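Local coordinates for protein glutamate racemase (Francisella tularensis subsp. tularensis, PDB 3OUT) that belongs to the Asp/Glu/hydantoin racemase family of alpha/beta proteins and holds D-glutamic acid in a pocket, at residues A52-F57 with C77-A82. Numbering follows the deposited sequence.
Sequences ATIQKF and CNTISA. With DGL (D-glutamic acid), chain E.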
# COMPACT_ATOMS: atom_id res chain seq x y z
N ALA B 52 -11.08 1.16 -9.71
CA ALA B 52 -10.40 -0.09 -9.31
C ALA B 52 -9.58 0.16 -8.06
O ALA B 52 -9.58 -0.65 -7.12
CB ALA B 52 -9.53 -0.64 -10.46
N THR B 53 -8.91 1.30 -8.01
CA THR B 53 -8.06 1.60 -6.87
C THR B 53 -8.85 1.96 -5.62
O THR B 53 -8.51 1.53 -4.52
CB THR B 53 -7.08 2.71 -7.23
OG1 THR B 53 -6.12 2.13 -8.11
CG2 THR B 53 -6.32 3.17 -6.00
N ILE B 54 -9.95 2.69 -5.79
CA ILE B 54 -10.81 3.01 -4.66
C ILE B 54 -11.37 1.74 -4.06
O ILE B 54 -11.38 1.60 -2.83
CB ILE B 54 -11.93 4.01 -5.02
CG1 ILE B 54 -11.30 5.39 -5.36
CG2 ILE B 54 -12.95 4.08 -3.86
CD1 ILE B 54 -12.22 6.32 -6.13
N GLN B 55 -11.79 0.78 -4.90
CA GLN B 55 -12.26 -0.50 -4.38
C GLN B 55 -11.19 -1.29 -3.63
O GLN B 55 -11.49 -1.89 -2.61
CB GLN B 55 -12.89 -1.38 -5.47
CG GLN B 55 -14.16 -0.80 -6.02
CD GLN B 55 -14.96 -1.75 -6.89
OE1 GLN B 55 -14.48 -2.79 -7.34
NE2 GLN B 55 -16.24 -1.44 -7.05
N LYS B 56 -9.97 -1.33 -4.17
CA LYS B 56 -8.85 -1.99 -3.53
C LYS B 56 -8.61 -1.41 -2.14
O LYS B 56 -8.54 -2.16 -1.16
CB LYS B 56 -7.58 -1.84 -4.39
CG LYS B 56 -6.39 -2.53 -3.75
CD LYS B 56 -5.10 -2.28 -4.53
CE LYS B 56 -3.90 -3.04 -3.89
NZ LYS B 56 -3.92 -4.54 -4.23
N PHE B 57 -8.56 -0.07 -2.04
CA PHE B 57 -8.29 0.60 -0.77
C PHE B 57 -9.41 0.33 0.22
O PHE B 57 -9.17 -0.01 1.42
CB PHE B 57 -8.19 2.11 -1.00
CG PHE B 57 -6.97 2.58 -1.71
CD1 PHE B 57 -5.91 1.75 -2.01
CD2 PHE B 57 -6.92 3.93 -2.07
CE1 PHE B 57 -4.80 2.27 -2.64
CE2 PHE B 57 -5.82 4.45 -2.71
CZ PHE B 57 -4.77 3.61 -2.97
N CYS B 77 -17.65 8.80 3.78
CA CYS B 77 -17.09 9.32 2.54
C CYS B 77 -18.03 9.03 1.38
O CYS B 77 -18.43 7.88 1.14
CB CYS B 77 -15.75 8.64 2.28
SG CYS B 77 -14.99 9.17 0.72
N ASN B 78 -18.40 10.08 0.65
CA ASN B 78 -19.25 9.92 -0.51
C ASN B 78 -18.58 9.15 -1.65
O ASN B 78 -19.24 8.43 -2.40
CB ASN B 78 -19.71 11.28 -1.06
CG ASN B 78 -20.69 12.00 -0.16
OD1 ASN B 78 -21.93 11.92 -0.35
ND2 ASN B 78 -20.15 12.73 0.82
N THR B 79 -17.27 9.30 -1.77
CA THR B 79 -16.50 8.68 -2.85
C THR B 79 -16.46 7.17 -2.61
O THR B 79 -16.76 6.40 -3.51
CB THR B 79 -15.05 9.29 -2.97
OG1 THR B 79 -15.14 10.70 -3.17
CG2 THR B 79 -14.27 8.59 -4.07
N ILE B 80 -16.14 6.73 -1.39
CA ILE B 80 -16.21 5.29 -1.06
C ILE B 80 -17.65 4.77 -1.19
O ILE B 80 -17.87 3.70 -1.75
CB ILE B 80 -15.65 5.01 0.36
CG1 ILE B 80 -14.17 5.41 0.43
CG2 ILE B 80 -15.81 3.51 0.74
CD1 ILE B 80 -13.56 5.38 1.87
N SER B 81 -18.62 5.53 -0.69
CA SER B 81 -20.03 5.09 -0.83
C SER B 81 -20.46 4.90 -2.29
O SER B 81 -21.23 3.99 -2.61
CB SER B 81 -20.96 6.12 -0.20
OG SER B 81 -20.75 6.23 1.23
N ALA B 82 -20.04 5.80 -3.15
CA ALA B 82 -20.38 5.76 -4.55
C ALA B 82 -19.85 4.53 -5.29
O ALA B 82 -20.49 3.99 -6.21
CB ALA B 82 -19.81 7.00 -5.25
N DGL E . -11.87 12.68 1.57
CA DGL E . -12.21 13.07 0.16
C DGL E . -11.19 12.54 -0.81
O DGL E . -10.43 11.61 -0.43
CB DGL E . -13.56 12.55 -0.32
CG DGL E . -14.75 12.87 0.59
CD DGL E . -16.12 12.59 -0.01
OE1 DGL E . -16.21 12.29 -1.22
OE2 DGL E . -17.12 12.72 0.75
OXT DGL E . -11.14 12.97 -1.98
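Thr79 meets Ile54 with its methyl while its hydroxyl holds a flat group, the side-chain carboxylate of D-glutamic acid. Over one face of this carboxylate lies Cys77 SG, 3.7 Å from DGL CD. Both helices of the contact belong to the alpha/beta unit built on the larger of the chain's two parallel sheets, in two consecutive beta-alpha-beta crossovers: helix 51-67 links strand 35-39 to strand 72-75, and helix 78-92 continues to strand 97-99. Carboxylate oxygen OE2 accepts from Asn78 N, which stands well out of the plane on the Cys77 SG side, and from Asn78 ND2, which comes in close to the plane at 3.0 Å and nearly straight (168°). The other oxygen, OE1, takes Thr79 OG1 at 2.7 Å, with a weak bond from Thr79 N. A second flat group, the Phe57 ring, has Thr53 CG2 3.4 Å above one face, offset toward the rim, and Arg43 makes a cation-pi contact with it.

The helices approach where Ile54 CA and Ile80 CA are 6.9 Å apart. Packing is purely apolar: Ile54 CD1 touches Thr79 CG2 at 3.7 Å, and the two side chains cross at about a right angle. The first torsion of Thr79 (chi1 -57°) explains its double role, setting CG2 anti to the backbone N and facing Ile54, and OG1 anti to the carbonyl carbon and facing the ligand. Ala121 of helix 120-125 packs on both Ile54 and Thr79, and Thr119 and Thr122 also hydrogen-bond Thr79 OG1.

With Asn78 N and, weakly, Thr79 N as donors, the carboxylate sits at the start of helix 78-92, where the helix dipole would be expected to stabilise its charge. Cys77 is the N-cap: its SG accepts from Ile80 N at 3.4 Å and 171°. Ser81 N and Ser81 OG reach Cys77 O from opposite faces of its plane. Of these two bonds, the one from Ser81 OG to Cys77 O spans 2.8 Å.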